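Side-chain contact in lipoprotein (Actinomyces odontolyticus, PDB 3UP9), which probably binds L-methionine at the cell surface, as a membrane-attached lipoprotein of the NlpA family with a periplasmic-binding-protein fold: residues V145-L148 and K149-F153. Residues are numbered along the deposited sequence; the frame is centred on the assembly and turned at random.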
loop_
_atom_site.group_PDB
_atom_site.type_symbol
_atom_site.label_atom_id
_atom_site.label_comp_id
_atom_site.label_asym_id
_atom_site.label_seq_id
_atom_site.Cartn_x
_atom_site.Cartn_y
_atom_site.Cartn_z
ATOM N N VAL A 145 -12.899 10.741 15.062
ATOM C CA VAL A 145 -14.122 10.453 14.276
ATOM C C VAL A 145 -15.283 10.150 15.255
ATOM O O VAL A 145 -15.026 9.946 16.447
ATOM C CB VAL A 145 -13.886 9.335 13.258
ATOM C CG1 VAL A 145 -12.770 9.767 12.329
ATOM C CG2 VAL A 145 -13.562 8.004 13.940
ATOM N N THR A 146 -16.542 10.217 14.804
ATOM C CA THR A 146 -17.687 9.927 15.679
ATOM C C THR A 146 -18.260 8.636 15.174
ATOM O O THR A 146 -18.554 8.530 13.999
ATOM C CB THR A 146 -18.825 10.992 15.636
ATOM O OG1 THR A 146 -18.294 12.275 15.949
ATOM C CG2 THR A 146 -19.976 10.653 16.617
ATOM N N LYS A 147 -18.427 7.668 16.063
ATOM C CA LYS A 147 -18.921 6.344 15.698
ATOM C C LYS A 147 -20.414 6.480 15.536
ATOM O O LYS A 147 -21.056 7.112 16.356
ATOM C CB LYS A 147 -18.501 5.307 16.766
ATOM C CG LYS A 147 -17.134 4.671 16.471
ATOM C CD LYS A 147 -16.179 4.485 17.649
ATOM C CE LYS A 147 -16.801 3.789 18.844
ATOM N NZ LYS A 147 -15.693 3.251 19.671
ATOM N N LEU A 148 -20.976 5.961 14.445
ATOM C CA LEU A 148 -22.447 6.097 14.213
ATOM C C LEU A 148 -23.237 4.822 14.537
ATOM O O LEU A 148 -24.462 4.831 14.488
ATOM C CB LEU A 148 -22.755 6.620 12.805
ATOM C CG LEU A 148 -22.221 8.022 12.456
ATOM C CD1 LEU A 148 -22.363 8.266 10.951
ATOM C CD2 LEU A 148 -22.918 9.097 13.239
ATOM N N LYS A 149 -22.534 3.750 14.908
ATOM C CA LYS A 149 -23.135 2.526 15.469
ATOM C C LYS A 149 -22.254 2.142 16.663
ATOM O O LYS A 149 -21.159 2.654 16.812
ATOM C CB LYS A 149 -23.176 1.396 14.414
ATOM C CG LYS A 149 -23.944 1.722 13.124
ATOM C CD LYS A 149 -25.482 1.755 13.323
ATOM C CE LYS A 149 -26.307 2.246 12.110
ATOM N NZ LYS A 149 -26.699 1.239 11.074
ATOM N N ASN A 150 -22.716 1.267 17.536
ATOM C CA ASN A 150 -21.931 0.883 18.702
ATOM C C ASN A 150 -20.960 -0.273 18.406
ATOM O O ASN A 150 -21.351 -1.438 18.342
ATOM C CB ASN A 150 -22.842 0.514 19.873
ATOM C CG ASN A 150 -22.047 0.216 21.135
ATOM O OD1 ASN A 150 -21.959 -0.926 21.567
ATOM N ND2 ASN A 150 -21.420 1.245 21.703
ATOM N N PHE A 151 -19.693 0.066 18.213
ATOM C CA PHE A 151 -18.648 -0.919 18.036
ATOM C C PHE A 151 -17.329 -0.311 18.577
ATOM O O PHE A 151 -17.305 0.855 18.926
ATOM C CB PHE A 151 -18.534 -1.278 16.545
ATOM C CG PHE A 151 -17.979 -0.150 15.694
ATOM C CD1 PHE A 151 -18.811 0.844 15.184
ATOM C CD2 PHE A 151 -16.629 -0.069 15.427
ATOM C CE1 PHE A 151 -18.285 1.889 14.440
ATOM C CE2 PHE A 151 -16.093 0.999 14.693
ATOM C CZ PHE A 151 -16.918 1.974 14.214
ATOM N N ASP A 152 -16.249 -1.092 18.634
ATOM C CA ASP A 152 -14.915 -0.617 18.991
ATOM C C ASP A 152 -13.916 -0.877 17.878
ATOM O O ASP A 152 -13.911 -1.953 17.276
ATOM C CB ASP A 152 -14.426 -1.322 20.262
ATOM C CG ASP A 152 -15.334 -1.063 21.427
ATOM O OD1 ASP A 152 -15.703 0.112 21.629
ATOM O OD2 ASP A 152 -15.704 -2.026 22.122
ATOM N N PHE A 153 -13.062 0.106 17.614
ATOM C CA PHE A 153 -11.895 -0.131 16.795
ATOM C C PHE A 153 -10.812 -0.820 17.598
ATOM O O PHE A 153 -10.661 -0.587 18.792
ATOM C CB PHE A 153 -11.326 1.167 16.260
ATOM C CG PHE A 153 -12.175 1.829 15.214
ATOM C CD1 PHE A 153 -12.203 1.338 13.938
ATOM C CD2 PHE A 153 -12.894 2.987 15.511
ATOM C CE1 PHE A 153 -12.972 1.957 12.971
ATOM C CE2 PHE A 153 -13.640 3.628 14.541
ATOM C CZ PHE A 153 -13.683 3.098 13.271
HETATM O O HOH W 1 -13.248 2.686 19.238
#
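Lys147 reaches across the turn between two strands and lays its aliphatic chain against Phe151, crossing the ring at a slant with CG 3.5 Å from the Phe151 CZ atom. Farther out, its CD comes to 4.1 Å from CE2 of Phe153, past which the lysine runs in the opposite sense. The two rings also meet each other: Phe151 presents CE2 over the centre of one Phe153 face, 3.4 Å above that plane, while CD1 of Phe153 lies in plane at the edge of Phe151, an edge-to-face relation. In Phe151 the ring sits between the backbone N and the carbonyl carbon (chi1 69°), which turns CE1 and CZ toward Lys147 CG. The chain leaves the short 146-147 strand, itself paired antiparallel with 131-132, and turns into 151-156, an outermost strand of the five-stranded mixed sheet in this binding-protein fold; the chain on the two sides of the turn runs 139° apart in direction. Leu122 and Leu125 of helix 115-127 add to the apolar surroundings of Phe153. Bends at chi2 (138°) and chi3 of Lys147 bring its ammonium group beside the carbonyl of Phe151, where NZ donates a weak hydrogen bond of 3.0 Å to Phe151 O; Lys147 CE lies just as near that oxygen, so the approach is side-on rather than straight. A water accepts from both Lys147 NZ and Phe153 N, linking the amine to a second backbone group. Asp152 OD1 stands 3.7 Å from Lys147 NZ, a long salt bridge likely to add modest electrostatic attraction. Replacing Lys147 with an alanine would probably leave Asp152 without this positive partner, take the weak bond from Phe151 O and open a gap beside CZ of Phe151. At the margin, Val145 sends CG2 obliquely toward Phe153 CE2, a loose apolar approach at 4.4 Å.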